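Local structure of carbohydrate binding family 6 (Clostridium thermocellum, 5A8C) at residues A[87-92]-A[99-104]; A[150-153]-A[157-160]; A[223-228]-A[269-274]. The protein probably releases terminal alpha-L-arabinofuranosyl groups from arabinose-bearing glycans, acting as an alpha-L-arabinofuranosidase of glycoside hydrolase family 43. One frame throughout, in Å; residues are numbered along the deposited sequence.

Contact 1. Residues A[87-92]-A[99-104]; sequences EVFNAK and SVSWAP
Ala91 packs its methyl group directly against the backbone of residues 99-101, and this is the tight part of the contact. CB of Ala91 lies 3.5 Å from Val100 O and 3.6 Å from Ser99 C, so a small side chain meets mainly peptide atoms. Deeper in, Phe89 adds an apolar step: its CE2 is 3.9 Å from Ser101 CB, and that methylene sits at the edge of the ring, near its plane. The phenyl group reaches there because CG is anti to the backbone N (chi1 178°), while Tyr117 meets the same ring from strand 112-118. No direct hydrogen bond crosses between the segments.

The outer end is looser and wetter. The exposed Lys92 runs its extended chain past Ser99, with CG 3.9 Å from Ser99 O. The polar link here goes through one water, which accepts from Lys92 N at 3.0 Å and lies 2.8 Å from Ser99 O, to which it can donate, bridging a separation that the backbones do not close themselves. Asn119, just after strand 112-118, accepts the N-H groups of both Ser99 and Val100 with its OD1 and so holds the returning loop.

The chain directions, 161° apart between 89-92 and 99-101, show that the loop doubles back on itself. Asn90 occupies the N-cap position of helix 91-94, its OD1 hydrogen-bonded to Arg93 N. The arrangement is a strand passing through an N-capped helical turn into a returning loop, the connection between successive blades of a beta-propeller.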
loop_
_atom_site.group_PDB
_atom_site.type_symbol
_atom_site.label_atom_id
_atom_site.label_comp_id
_atom_site.label_asym_id
_atom_site.label_seq_id
_atom_site.Cartn_x
_atom_site.Cartn_y
_atom_site.Cartn_z
ATOM N N GLU A 87 -0.828 4.291 16.597
ATOM C CA GLU A 87 -1.492 4.865 15.465
ATOM C C GLU A 87 -0.976 6.272 15.286
ATOM O O GLU A 87 -1.140 7.113 16.132
ATOM C CB GLU A 87 -3.014 4.754 15.558
ATOM C CG GLU A 87 -3.561 3.371 15.150
ATOM C CD GLU A 87 -3.166 2.295 16.122
ATOM O OE1 GLU A 87 -3.637 2.364 17.282
ATOM O OE2 GLU A 87 -2.430 1.380 15.755
ATOM N N VAL A 88 -0.354 6.526 14.132
ATOM C CA VAL A 88 0.387 7.742 13.838
ATOM C C VAL A 88 -0.396 8.771 13.038
ATOM O O VAL A 88 0.061 9.890 12.909
ATOM C CB VAL A 88 1.723 7.399 13.122
ATOM C CG1 VAL A 88 2.583 6.513 13.998
ATOM C CG2 VAL A 88 1.472 6.763 11.738
ATOM N N PHE A 89 -1.588 8.387 12.573
ATOM C CA PHE A 89 -2.475 9.265 11.845
ATOM C C PHE A 89 -3.876 8.781 12.109
ATOM O O PHE A 89 -4.146 7.601 11.961
ATOM C CB PHE A 89 -2.213 9.253 10.308
ATOM C CG PHE A 89 -3.133 10.093 9.504
ATOM C CD1 PHE A 89 -3.099 11.479 9.604
ATOM C CD2 PHE A 89 -4.098 9.514 8.705
ATOM C CE1 PHE A 89 -3.966 12.255 8.871
ATOM C CE2 PHE A 89 -4.963 10.297 7.954
ATOM C CZ PHE A 89 -4.904 11.658 8.060
ATOM N N ASN A 90 -4.795 9.740 12.384
ATOM C CA ASN A 90 -6.201 9.460 12.575
ATOM C C ASN A 90 -6.953 10.447 11.705
ATOM O O ASN A 90 -6.767 11.629 11.894
ATOM C CB ASN A 90 -6.571 9.587 14.071
ATOM C CG ASN A 90 -8.038 9.421 14.327
ATOM O OD1 ASN A 90 -8.849 10.216 13.874
ATOM N ND2 ASN A 90 -8.395 8.370 15.013
ATOM N N ALA A 91 -7.738 9.975 10.754
ATOM C CA ALA A 91 -8.316 10.906 9.772
ATOM C C ALA A 91 -9.174 11.980 10.398
ATOM O O ALA A 91 -9.076 13.148 10.033
ATOM C CB ALA A 91 -9.055 10.140 8.714
ATOM N N LYS A 92 -10.032 11.618 11.341
ATOM C CA LYS A 92 -10.903 12.639 11.960
ATOM C C LYS A 92 -10.139 13.643 12.800
ATOM O O LYS A 92 -10.482 14.804 12.852
ATOM C CB LYS A 92 -11.975 11.987 12.777
ATOM C CG LYS A 92 -13.073 11.333 11.969
ATOM C CD LYS A 92 -14.186 10.774 12.802
ATOM C CE LYS A 92 -15.309 10.130 12.002
ATOM N NZ LYS A 92 -16.491 9.858 12.857
ATOM N N SER A 99 -12.621 11.143 7.033
ATOM C CA SER A 99 -13.187 10.340 8.096
ATOM C C SER A 99 -12.446 9.022 8.321
ATOM O O SER A 99 -12.518 8.461 9.434
ATOM C CB SER A 99 -14.679 10.048 7.792
ATOM O OG SER A 99 -15.389 11.272 7.693
ATOM N N VAL A 100 -11.819 8.481 7.294
ATOM C CA VAL A 100 -11.176 7.164 7.350
ATOM C C VAL A 100 -9.812 7.274 6.676
ATOM O O VAL A 100 -9.582 8.196 5.877
ATOM C CB VAL A 100 -12.067 6.055 6.759
ATOM C CG1 VAL A 100 -13.434 6.048 7.367
ATOM C CG2 VAL A 100 -12.146 6.168 5.257
ATOM N N SER A 101 -8.970 6.270 6.895
ATOM C CA SER A 101 -7.618 6.302 6.352
ATOM C C SER A 101 -7.190 4.938 5.856
ATOM O O SER A 101 -6.498 4.216 6.534
ATOM C CB SER A 101 -6.636 6.832 7.386
ATOM O OG SER A 101 -6.569 6.053 8.539
ATOM N N TRP A 102 -7.620 4.567 4.642
ATOM C CA TRP A 102 -7.393 3.239 4.122
ATOM C C TRP A 102 -6.096 3.170 3.334
ATOM O O TRP A 102 -5.871 4.006 2.433
ATOM C CB TRP A 102 -8.555 2.846 3.168
ATOM C CG TRP A 102 -9.899 2.781 3.784
ATOM C CD1 TRP A 102 -10.270 3.065 5.056
ATOM C CD2 TRP A 102 -11.087 2.372 3.106
ATOM N NE1 TRP A 102 -11.635 2.842 5.225
ATOM C CE2 TRP A 102 -12.144 2.443 4.007
ATOM C CE3 TRP A 102 -11.352 1.989 1.764
ATOM C CZ2 TRP A 102 -13.457 2.147 3.648
ATOM C CZ3 TRP A 102 -12.654 1.712 1.437
ATOM C CH2 TRP A 102 -13.677 1.792 2.340
ATOM N N ALA A 103 -5.305 2.122 3.550
ATOM C CA ALA A 103 -4.241 1.685 2.642
ATOM C C ALA A 103 -3.183 2.756 2.408
ATOM O O ALA A 103 -3.110 3.383 1.350
ATOM C CB ALA A 103 -4.800 1.148 1.328
ATOM N N PRO A 104 -2.347 3.000 3.417
ATOM C CA PRO A 104 -1.384 4.093 3.327
ATOM C C PRO A 104 -0.320 3.870 2.268
ATOM O O PRO A 104 0.073 2.749 1.936
ATOM C CB PRO A 104 -0.763 4.107 4.747
ATOM C CG PRO A 104 -0.879 2.682 5.209
ATOM C CD PRO A 104 -2.201 2.222 4.651
HETATM O O HOH W 1 -10.755 8.718 11.646
#

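Contact 2. Residues A[150-153]-A[157-160]; sequences PGVQ and NMWL
Met158 is the first residue of 157-160 to meet the other segment, bringing its SD to 4.1 Å from Val152 CG1. The two side chains as wholes cross at about a right angle, yet SD faces the CG1 methyl almost end-on, along the line of the CG-SD bond. CG of Met158 is anti to the backbone N (chi1 -178°), which carries the thioether off the backbone toward Val152. Trp159 follows and belongs to a different environment: its indole meets Phe161 and stands edge-to-face with Phe210.

At Leu160 the chain again offers an apolar branch to the same target. In the conformer described, its CD1 comes within 3.7 Å of Val152 CG1, the two side chains reaching toward each other tip to tip. One valine methyl then receives both partners. Phe177, on strand 173-178, touches Val152 and Leu160 alike and so seats the pair on a neighbouring sheet, while the carbonyl of Val152 is tied by Arg186 NE.

All three touching residues are buried, yet only 99 Å² is buried between the segments and no hydrogen bond spans them. The chemistry implies a cohesion that is dispersive and hydrophobic, with little directional character of its own.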
loop_
_atom_site.group_PDB
_atom_site.type_symbol
_atom_site.label_atom_id
_atom_site.label_comp_id
_atom_site.label_asym_id
_atom_site.label_seq_id
_atom_site.Cartn_x
_atom_site.Cartn_y
_atom_site.Cartn_z
ATOM N N PRO A 150 -8.629 16.710 -12.736
ATOM C CA PRO A 150 -8.586 16.508 -14.186
ATOM C C PRO A 150 -7.924 15.209 -14.568
ATOM O O PRO A 150 -6.880 14.834 -13.977
ATOM C CB PRO A 150 -7.820 17.739 -14.690
ATOM C CG PRO A 150 -8.173 18.798 -13.670
ATOM C CD PRO A 150 -8.081 18.018 -12.362
ATOM N N GLY A 151 -8.579 14.481 -15.480
ATOM C CA GLY A 151 -8.067 13.216 -15.983
ATOM C C GLY A 151 -8.566 12.002 -15.234
ATOM O O GLY A 151 -8.329 10.871 -15.686
ATOM N N VAL A 152 -9.231 12.192 -14.109
ATOM C CA VAL A 152 -9.812 11.043 -13.426
ATOM C C VAL A 152 -11.016 10.494 -14.158
ATOM O O VAL A 152 -11.035 9.344 -14.635
ATOM C CB VAL A 152 -10.140 11.347 -11.968
ATOM C CG1 VAL A 152 -10.874 10.204 -11.323
ATOM C CG2 VAL A 152 -8.848 11.619 -11.212
ATOM N N GLN A 153 -12.011 11.350 -14.320
ATOM C CA GLN A 153 -13.226 10.970 -15.041
ATOM C C GLN A 153 -12.975 11.173 -16.517
ATOM O O GLN A 153 -12.176 12.018 -16.855
ATOM C CB GLN A 153 -14.434 11.813 -14.566
ATOM C CG GLN A 153 -14.727 11.572 -13.101
ATOM C CD GLN A 153 -16.065 12.087 -12.657
ATOM O OE1 GLN A 153 -17.108 11.483 -12.951
ATOM N NE2 GLN A 153 -16.053 13.201 -11.932
ATOM N N ASN A 157 -17.360 2.814 -12.572
ATOM C CA ASN A 157 -17.169 1.872 -11.469
ATOM C C ASN A 157 -15.845 1.955 -10.747
ATOM O O ASN A 157 -15.485 1.075 -10.034
ATOM C CB ASN A 157 -17.298 0.507 -12.106
ATOM C CG ASN A 157 -18.686 0.331 -12.727
ATOM O OD1 ASN A 157 -19.650 0.727 -12.108
ATOM N ND2 ASN A 157 -18.784 -0.286 -13.837
ATOM N N MET A 158 -15.138 3.052 -10.974
ATOM C CA MET A 158 -13.824 3.167 -10.286
ATOM C C MET A 158 -13.941 3.372 -8.784
ATOM O O MET A 158 -14.818 4.019 -8.294
ATOM C CB MET A 158 -12.929 4.299 -10.853
ATOM C CG MET A 158 -11.445 4.543 -10.274
ATOM S SD MET A 158 -10.924 6.186 -10.779
ATOM C CE MET A 158 -10.286 5.264 -11.954
ATOM N N TRP A 159 -12.940 2.812 -8.103
ATOM C CA TRP A 159 -12.737 3.059 -6.690
ATOM C C TRP A 159 -11.562 4.024 -6.610
ATOM O O TRP A 159 -10.455 3.680 -6.933
ATOM C CB TRP A 159 -12.493 1.795 -5.875
ATOM C CG TRP A 159 -13.616 0.827 -5.891
ATOM C CD1 TRP A 159 -14.949 1.096 -5.917
ATOM C CD2 TRP A 159 -13.497 -0.615 -5.826
ATOM N NE1 TRP A 159 -15.669 -0.079 -5.931
ATOM C CE2 TRP A 159 -14.807 -1.146 -5.841
ATOM C CE3 TRP A 159 -12.403 -1.511 -5.805
ATOM C CZ2 TRP A 159 -15.061 -2.519 -5.831
ATOM C CZ3 TRP A 159 -12.676 -2.853 -5.803
ATOM C CH2 TRP A 159 -13.991 -3.360 -5.802
ATOM N N LEU A 160 -11.860 5.256 -6.186
ATOM C CA LEU A 160 -10.833 6.285 -6.176
ATOM C C LEU A 160 -10.069 6.184 -4.835
ATOM O O LEU A 160 -10.353 6.901 -3.875
ATOM C CB LEU A 160 -11.427 7.637 -6.472
ATOM C CG LEU A 160 -10.417 8.688 -6.887
ATOM C CD1 LEU A 160 -9.941 8.395 -8.261
ATOM C CD2 LEU A 160 -11.173 10.001 -7.046
#

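Contact 3. Residues A[223-228]-A[269-274]; sequences YFSYAS and HAIVEY
The imidazole of His269 is the flat group that carries this contact, and it is met by the other segment at its edge: Ser225 OG lies in the ring plane, 2.8 Å from NE2. The oxygen is 3.7 Å from both His269 CD2 and His269 CE1, evidence that it approaches squarely along the bisector of the ring angle at NE2. The hydrogen bond is thus straight as seen from the ring; at the serine, the angle CB-OG-NE2 is about 106°, close to tetrahedral. Either group could be the donor. Tyr226 N comes obliquely to the same ring, 3.8 Å from CE1. Beyond the two segments, Tyr214, Ile237 and Val280 also meet it.

Both partners are set by their first torsions: chi1 is 72° in His269 and 59° in Ser225, placing CG of His269 and OG of Ser225 between the backbone N and the carbonyl carbon. Ile271 supplies an apolar neighbour, its CD1 3.8 Å from Ser225 OG, so the methyl flanks the buried hydroxyl, roughly at right angles to its imidazole bond.

The backbones are not paired as sheet neighbours, since even the nearest alpha carbons, of Tyr226 and His269, stand 7.9 Å apart. Strand 221-228 belongs to one antiparallel sheet and strand 270-274 is an outer strand of another, so they meet mainly through side chains. The His269 side chain is about 6 Å from a bound calcium ion, too far for direct ligation. A buried polar bond between two adjacent blades, near a centrally placed ion, fits the core of the five-bladed beta-propeller of family 43.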
loop_
_atom_site.group_PDB
_atom_site.type_symbol
_atom_site.label_atom_id
_atom_site.label_comp_id
_atom_site.label_asym_id
_atom_site.label_seq_id
_atom_site.Cartn_x
_atom_site.Cartn_y
_atom_site.Cartn_z
ATOM N N TYR A 223 8.236 -1.280 -12.210
ATOM C CA TYR A 223 7.422 -2.425 -11.855
ATOM C C TYR A 223 6.098 -1.916 -11.325
ATOM O O TYR A 223 6.048 -1.310 -10.249
ATOM C CB TYR A 223 8.119 -3.243 -10.747
ATOM C CG TYR A 223 9.413 -3.901 -11.191
ATOM C CD1 TYR A 223 10.585 -3.154 -11.271
ATOM C CD2 TYR A 223 9.467 -5.241 -11.484
ATOM C CE1 TYR A 223 11.781 -3.740 -11.695
ATOM C CE2 TYR A 223 10.666 -5.862 -11.890
ATOM C CZ TYR A 223 11.780 -5.101 -12.004
ATOM O OH TYR A 223 13.002 -5.646 -12.401
ATOM N N PHE A 224 5.010 -2.130 -12.087
ATOM C CA PHE A 224 3.676 -1.804 -11.632
ATOM C C PHE A 224 3.074 -3.092 -11.075
ATOM O O PHE A 224 2.847 -4.047 -11.807
ATOM C CB PHE A 224 2.799 -1.272 -12.770
ATOM C CG PHE A 224 1.416 -0.947 -12.288
ATOM C CD1 PHE A 224 1.163 0.314 -11.738
ATOM C CD2 PHE A 224 0.394 -1.854 -12.330
ATOM C CE1 PHE A 224 -0.104 0.609 -11.268
ATOM C CE2 PHE A 224 -0.861 -1.542 -11.820
ATOM C CZ PHE A 224 -1.092 -0.299 -11.294
ATOM N N SER A 225 2.886 -3.118 -9.759
ATOM C CA SER A 225 2.312 -4.293 -9.084
ATOM C C SER A 225 0.960 -3.928 -8.482
ATOM O O SER A 225 0.672 -2.737 -8.255
ATOM C CB SER A 225 3.287 -4.888 -8.087
ATOM O OG SER A 225 3.667 -3.958 -7.094
ATOM N N TYR A 226 0.129 -4.922 -8.252
ATOM C CA TYR A 226 -1.255 -4.656 -7.919
ATOM C C TYR A 226 -1.927 -5.915 -7.427
ATOM O O TYR A 226 -1.414 -7.040 -7.656
ATOM C CB TYR A 226 -2.014 -4.108 -9.121
ATOM C CG TYR A 226 -2.071 -5.033 -10.316
ATOM C CD1 TYR A 226 -1.006 -5.139 -11.202
ATOM C CD2 TYR A 226 -3.184 -5.813 -10.557
ATOM C CE1 TYR A 226 -1.070 -5.976 -12.299
ATOM C CE2 TYR A 226 -3.271 -6.657 -11.660
ATOM C CZ TYR A 226 -2.205 -6.734 -12.545
ATOM O OH TYR A 226 -2.264 -7.506 -13.698
ATOM N N ALA A 227 -3.076 -5.771 -6.793
ATOM C CA ALA A 227 -3.932 -6.890 -6.465
ATOM C C ALA A 227 -4.931 -7.113 -7.600
ATOM O O ALA A 227 -5.613 -6.172 -8.039
ATOM C CB ALA A 227 -4.653 -6.665 -5.151
ATOM N N SER A 228 -5.009 -8.360 -8.044
ATOM C CA SER A 228 -5.956 -8.729 -9.133
ATOM C C SER A 228 -7.323 -9.007 -8.561
ATOM O O SER A 228 -7.545 -9.127 -7.354
ATOM C CB SER A 228 -5.410 -9.862 -9.956
ATOM O OG SER A 228 -5.292 -11.019 -9.185
ATOM N N HIS A 269 -0.148 -5.473 -0.738
ATOM C CA HIS A 269 1.295 -5.556 -0.528
ATOM C C HIS A 269 2.038 -4.239 -0.710
ATOM O O HIS A 269 1.525 -3.247 -1.287
ATOM C CB HIS A 269 1.814 -6.518 -1.678
ATOM C CG HIS A 269 1.772 -5.847 -3.005
ATOM N ND1 HIS A 269 0.615 -5.293 -3.518
ATOM C CD2 HIS A 269 2.807 -5.422 -3.791
ATOM C CE1 HIS A 269 0.959 -4.586 -4.591
ATOM N NE2 HIS A 269 2.270 -4.690 -4.820
ATOM N N ALA A 270 3.319 -4.307 -0.357
ATOM C CA ALA A 270 4.312 -3.302 -0.767
ATOM C C ALA A 270 5.617 -4.071 -0.996
ATOM O O ALA A 270 5.880 -5.089 -0.383
ATOM C CB ALA A 270 4.494 -2.181 0.209
ATOM N N ILE A 271 6.477 -3.504 -1.845
ATOM C CA ILE A 271 7.821 -4.041 -2.143
ATOM C C ILE A 271 8.870 -3.030 -1.709
ATOM O O ILE A 271 8.747 -1.858 -2.075
ATOM C CB ILE A 271 7.930 -4.334 -3.667
ATOM C CG1 ILE A 271 6.922 -5.394 -4.076
ATOM C CG2 ILE A 271 9.342 -4.722 -4.020
ATOM C CD1 ILE A 271 6.711 -5.605 -5.542
ATOM N N VAL A 272 9.859 -3.489 -0.956
ATOM C CA VAL A 272 10.806 -2.559 -0.392
ATOM C C VAL A 272 12.181 -3.227 -0.302
ATOM O O VAL A 272 12.293 -4.410 0.007
ATOM C CB VAL A 272 10.324 -2.055 1.028
ATOM C CG1 VAL A 272 10.264 -3.195 2.054
ATOM C CG2 VAL A 272 11.159 -0.917 1.559
ATOM N N GLU A 273 13.221 -2.428 -0.510
ATOM C CA GLU A 273 14.614 -2.880 -0.339
ATOM C C GLU A 273 15.100 -2.406 1.027
ATOM O O GLU A 273 14.886 -1.251 1.425
ATOM C CB GLU A 273 15.490 -2.299 -1.428
ATOM C CG GLU A 273 16.873 -2.924 -1.449
ATOM C CD GLU A 273 17.812 -2.345 -2.469
ATOM O OE1 GLU A 273 17.516 -1.299 -3.081
ATOM O OE2 GLU A 273 18.895 -2.968 -2.628
ATOM N N TYR A 274 15.746 -3.307 1.769
ATOM C CA TYR A 274 16.264 -2.962 3.105
ATOM C C TYR A 274 17.556 -3.708 3.310
ATOM O O TYR A 274 17.580 -4.952 3.215
ATOM C CB TYR A 274 15.236 -3.312 4.183
ATOM C CG TYR A 274 15.692 -3.046 5.626
ATOM C CD1 TYR A 274 16.133 -1.766 6.007
ATOM C CD2 TYR A 274 15.719 -4.049 6.567
ATOM C CE1 TYR A 274 16.488 -1.486 7.305
ATOM C CE2 TYR A 274 16.052 -3.762 7.873
ATOM C CZ TYR A 274 16.490 -2.493 8.227
ATOM O OH TYR A 274 16.843 -2.269 9.544
#

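Followed from the N terminus, the three contacts come in series, none nesting in or crossing another. Contact 1 closes a short loop between strand 83-90 and strand 104-109, carrying the chain out of the first four-stranded sheet. Contact 2 closes a still shorter loop inside the long irregular link between strands 124-129 and 164-167, ahead of the next sheet. Contact 3 has the widest span, 40 intervening residues, and joins the sheet containing 221-228 to the one that opens with 270-274. Their centres lie 21 to 22 Å apart and no two touch. Contacts 1 and 2 are local closures, whereas contact 3 ties separate sheets together.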